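PDB 4HBK: aldo-keto reductase family 1, member B4 (Aldose reductase) from Schistosoma japonicum, which probably catalyses the NADPH-dependent reduction of aldehydes, including the aldehyde form of glucose, to the corresponding alcohols, as other aldose reductases do. Local coordinates for residues Gly162-His171 against Leu330-Tyr338. Sequence-based numbering, arbitrary orientation.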
loop_
_atom_site.group_PDB
_atom_site.type_symbol
_atom_site.label_atom_id
_atom_site.label_comp_id
_atom_site.label_asym_id
_atom_site.label_seq_id
_atom_site.Cartn_x
_atom_site.Cartn_y
_atom_site.Cartn_z
ATOM N N GLY A 162 25.798 -12.355 4.932
ATOM C CA GLY A 162 24.406 -12.303 4.512
ATOM C C GLY A 162 23.534 -11.353 5.327
ATOM O O GLY A 162 22.313 -11.366 5.192
ATOM N N GLN A 163 24.158 -10.532 6.170
ATOM C CA GLN A 163 23.434 -9.560 6.986
ATOM C C GLN A 163 23.147 -8.310 6.178
ATOM O O GLN A 163 23.971 -7.887 5.368
ATOM C CB GLN A 163 24.259 -9.150 8.208
ATOM C CG GLN A 163 24.713 -10.291 9.083
ATOM C CD GLN A 163 23.667 -10.691 10.089
ATOM O OE1 GLN A 163 22.835 -11.563 9.829
ATOM N NE2 GLN A 163 23.701 -10.054 11.255
ATOM N N LEU A 164 21.990 -7.706 6.423
ATOM C CA LEU A 164 21.626 -6.444 5.796
ATOM C C LEU A 164 22.514 -5.315 6.342
ATOM O O LEU A 164 22.888 -5.322 7.514
ATOM C CB LEU A 164 20.145 -6.162 6.062
ATOM C CG LEU A 164 19.172 -6.094 4.879
ATOM C CD1 LEU A 164 19.559 -7.022 3.776
ATOM C CD2 LEU A 164 17.719 -6.347 5.318
ATOM N N CYS A 165 22.885 -4.369 5.485
ATOM C CA CYS A 165 23.659 -3.213 5.932
ATOM C C CYS A 165 22.691 -2.114 6.367
ATOM O O CYS A 165 22.144 -1.392 5.538
ATOM C CB CYS A 165 24.587 -2.708 4.817
ATOM S SG CYS A 165 25.902 -3.886 4.324
ATOM N N LEU A 166 22.477 -2.010 7.674
ATOM C CA LEU A 166 21.526 -1.065 8.250
ATOM C C LEU A 166 22.049 0.371 8.221
ATOM O O LEU A 166 23.250 0.606 8.135
ATOM C CB LEU A 166 21.218 -1.468 9.696
ATOM C CG LEU A 166 20.137 -2.528 9.964
ATOM C CD1 LEU A 166 19.706 -3.262 8.716
ATOM C CD2 LEU A 166 20.572 -3.506 11.049
ATOM N N ASP A 167 21.133 1.334 8.289
ATOM C CA ASP A 167 21.514 2.731 8.430
ATOM C C ASP A 167 20.702 3.345 9.568
ATOM O O ASP A 167 19.718 2.756 10.020
ATOM C CB ASP A 167 21.318 3.492 7.106
ATOM C CG ASP A 167 22.044 4.838 7.093
ATOM O OD1 ASP A 167 22.830 5.097 8.030
ATOM O OD2 ASP A 167 21.838 5.635 6.146
ATOM N N ASN A 168 21.121 4.508 10.052
ATOM C CA ASN A 168 20.386 5.198 11.112
ATOM C C ASN A 168 19.930 6.589 10.670
ATOM O O ASN A 168 20.751 7.485 10.480
ATOM C CB ASN A 168 21.232 5.304 12.384
ATOM C CG ASN A 168 21.684 3.951 12.898
ATOM O OD1 ASN A 168 21.161 2.907 12.493
ATOM N ND2 ASN A 168 22.659 3.959 13.805
ATOM N N VAL A 169 18.621 6.765 10.505
ATOM C CA VAL A 169 18.070 8.039 10.050
ATOM C C VAL A 169 16.762 8.314 10.763
ATOM O O VAL A 169 15.800 7.569 10.591
ATOM C CB VAL A 169 17.770 8.029 8.542
ATOM C CG1 VAL A 169 17.322 9.412 8.101
ATOM C CG2 VAL A 169 18.994 7.564 7.743
ATOM N N PRO A 170 16.710 9.390 11.562
ATOM C CA PRO A 170 15.462 9.619 12.292
ATOM C C PRO A 170 14.266 9.747 11.351
ATOM O O PRO A 170 14.344 10.367 10.283
ATOM C CB PRO A 170 15.730 10.930 13.036
ATOM C CG PRO A 170 17.236 10.962 13.190
ATOM C CD PRO A 170 17.728 10.405 11.886
ATOM N N HIS A 171 13.158 9.150 11.755
ATOM C CA HIS A 171 11.941 9.220 10.963
ATOM C C HIS A 171 11.537 10.649 10.640
ATOM O O HIS A 171 11.149 10.939 9.509
ATOM C CB HIS A 171 10.823 8.462 11.660
ATOM C CG HIS A 171 11.083 6.994 11.755
ATOM N ND1 HIS A 171 10.550 6.196 12.740
ATOM C CD2 HIS A 171 11.835 6.178 10.972
ATOM C CE1 HIS A 171 10.955 4.951 12.564
ATOM N NE2 HIS A 171 11.732 4.912 11.495
ATOM N N LEU A 330 12.180 -10.479 8.708
ATOM C CA LEU A 330 13.030 -10.709 9.883
ATOM C C LEU A 330 14.451 -10.221 9.717
ATOM O O LEU A 330 15.131 -9.984 10.707
ATOM C CB LEU A 330 13.061 -12.194 10.213
ATOM C CG LEU A 330 11.758 -12.790 10.725
ATOM C CD1 LEU A 330 11.909 -14.301 10.894
ATOM C CD2 LEU A 330 11.349 -12.143 12.037
ATOM N N GLN A 331 14.931 -10.098 8.487
ATOM C CA GLN A 331 16.295 -9.633 8.286
ATOM C C GLN A 331 16.512 -8.201 8.779
ATOM O O GLN A 331 17.652 -7.750 8.886
ATOM C CB GLN A 331 16.668 -9.779 6.800
ATOM C CG GLN A 331 17.191 -11.161 6.428
ATOM C CD GLN A 331 18.703 -11.272 6.573
ATOM O OE1 GLN A 331 19.470 -10.782 5.721
ATOM N NE2 GLN A 331 19.142 -11.891 7.669
ATOM N N MET A 332 15.421 -7.500 9.092
ATOM C CA MET A 332 15.514 -6.134 9.639
ATOM C C MET A 332 15.252 -6.108 11.140
ATOM O O MET A 332 15.181 -5.045 11.737
ATOM C CB MET A 332 14.520 -5.183 8.933
ATOM C CG MET A 332 14.830 -4.952 7.467
ATOM S SD MET A 332 13.657 -3.847 6.638
ATOM C CE MET A 332 12.120 -4.424 7.314
ATOM N N SER A 333 15.122 -7.283 11.744
ATOM C CA SER A 333 14.625 -7.386 13.116
ATOM C C SER A 333 15.634 -6.890 14.124
ATOM O O SER A 333 15.315 -6.721 15.291
ATOM C CB SER A 333 14.220 -8.831 13.451
ATOM O OG SER A 333 15.338 -9.711 13.433
ATOM N N GLY A 334 16.852 -6.637 13.672
ATOM C CA GLY A 334 17.893 -6.196 14.577
ATOM C C GLY A 334 17.924 -4.691 14.727
ATOM O O GLY A 334 18.612 -4.161 15.603
ATOM N N HIS A 335 17.178 -3.995 13.877
ATOM C CA HIS A 335 17.207 -2.539 13.891
ATOM C C HIS A 335 16.371 -1.983 15.020
ATOM O O HIS A 335 15.338 -2.542 15.382
ATOM C CB HIS A 335 16.712 -1.973 12.566
ATOM C CG HIS A 335 17.071 -0.537 12.352
ATOM N ND1 HIS A 335 16.275 0.499 12.793
ATOM C CD2 HIS A 335 18.132 0.033 11.740
ATOM C CE1 HIS A 335 16.832 1.649 12.449
ATOM N NE2 HIS A 335 17.966 1.393 11.815
ATOM N N GLN A 336 16.842 -0.872 15.570
ATOM C CA GLN A 336 16.122 -0.114 16.578
ATOM C C GLN A 336 14.660 0.110 16.189
ATOM O O GLN A 336 13.762 0.027 17.034
ATOM C CB GLN A 336 16.815 1.239 16.781
ATOM C CG GLN A 336 16.117 2.160 17.753
ATOM C CD GLN A 336 16.387 1.789 19.197
ATOM O OE1 GLN A 336 15.611 2.118 20.095
ATOM N NE2 GLN A 336 17.501 1.111 19.428
ATOM N N GLU A 337 14.412 0.390 14.911
ATOM C CA GLU A 337 13.055 0.742 14.483
ATOM C C GLU A 337 12.330 -0.402 13.781
ATOM O O GLU A 337 11.372 -0.166 13.047
ATOM C CB GLU A 337 13.063 1.979 13.570
ATOM C CG GLU A 337 13.614 3.227 14.217
ATOM C CD GLU A 337 12.773 3.664 15.394
ATOM O OE1 GLU A 337 11.583 3.281 15.452
ATOM O OE2 GLU A 337 13.301 4.373 16.273
ATOM N N TYR A 338 12.790 -1.632 13.976
ATOM C CA TYR A 338 12.048 -2.765 13.437
ATOM C C TYR A 338 10.653 -2.668 14.039
ATOM O O TYR A 338 10.518 -2.534 15.249
ATOM C CB TYR A 338 12.721 -4.085 13.793
ATOM C CG TYR A 338 11.934 -5.288 13.357
ATOM C CD1 TYR A 338 11.875 -5.650 12.017
ATOM C CD2 TYR A 338 11.240 -6.064 14.285
ATOM C CE1 TYR A 338 11.152 -6.743 11.610
ATOM C CE2 TYR A 338 10.514 -7.168 13.885
ATOM C CZ TYR A 338 10.470 -7.498 12.544
ATOM O OH TYR A 338 9.753 -8.594 12.142
HETATM O O HOH W 1 20.182 -8.740 8.565
#
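Two loops at the rim of the TIM barrel meet here: residues 330-338 of the C-terminal tail, and residues 162-171 of the long connection that leads from strand 138-143 into helix 171-183. H335 and D167 are joined by a direct hydrogen bond. NE2 of H335 donates to O of D167 at 2.9 Å, approaching nearly along the C=O axis (C=O...N angle 162°), with the acceptor in the ring plane. The second ring nitrogen, ND1 of H335, accepts the backbone N-H of E337 (N to ND1 2.8 Å), the donor tilted somewhat from the ring plane. Both ring nitrogens are therefore used, which fixes the imidazole rotation and fits a neutral ring with its proton on NE2. CG of H335 is anti to the backbone nitrogen (chi1 -163°), and this carries the ring across to the other loop. L166 lies at the ring edge, its CG 3.7 Å from CD2 of H335.

In the (beta/alpha)8 fold of aldo-keto reductases, the C-terminal tail borders the substrate pocket. M332 fits this placement: its side chain is about 8 Å from that of H144, a predicted substrate-binding residue, and touches W145. CD2 of L164 packs on CG of M332 at 3.9 Å. A water joins the backbones nearby, accepting from N of L164 and donating to O of Q331.

At the start of helix 171-183, the imidazole of H171 lies against the aliphatic part of E337, with CE1 of H171 3.6 Å from CG of E337. NE2 of H171 is hydrogen-bonded to O of P146. The E337 carboxylate is turned 68° from the ring and forms a salt bridge with R198 of helix 197-206.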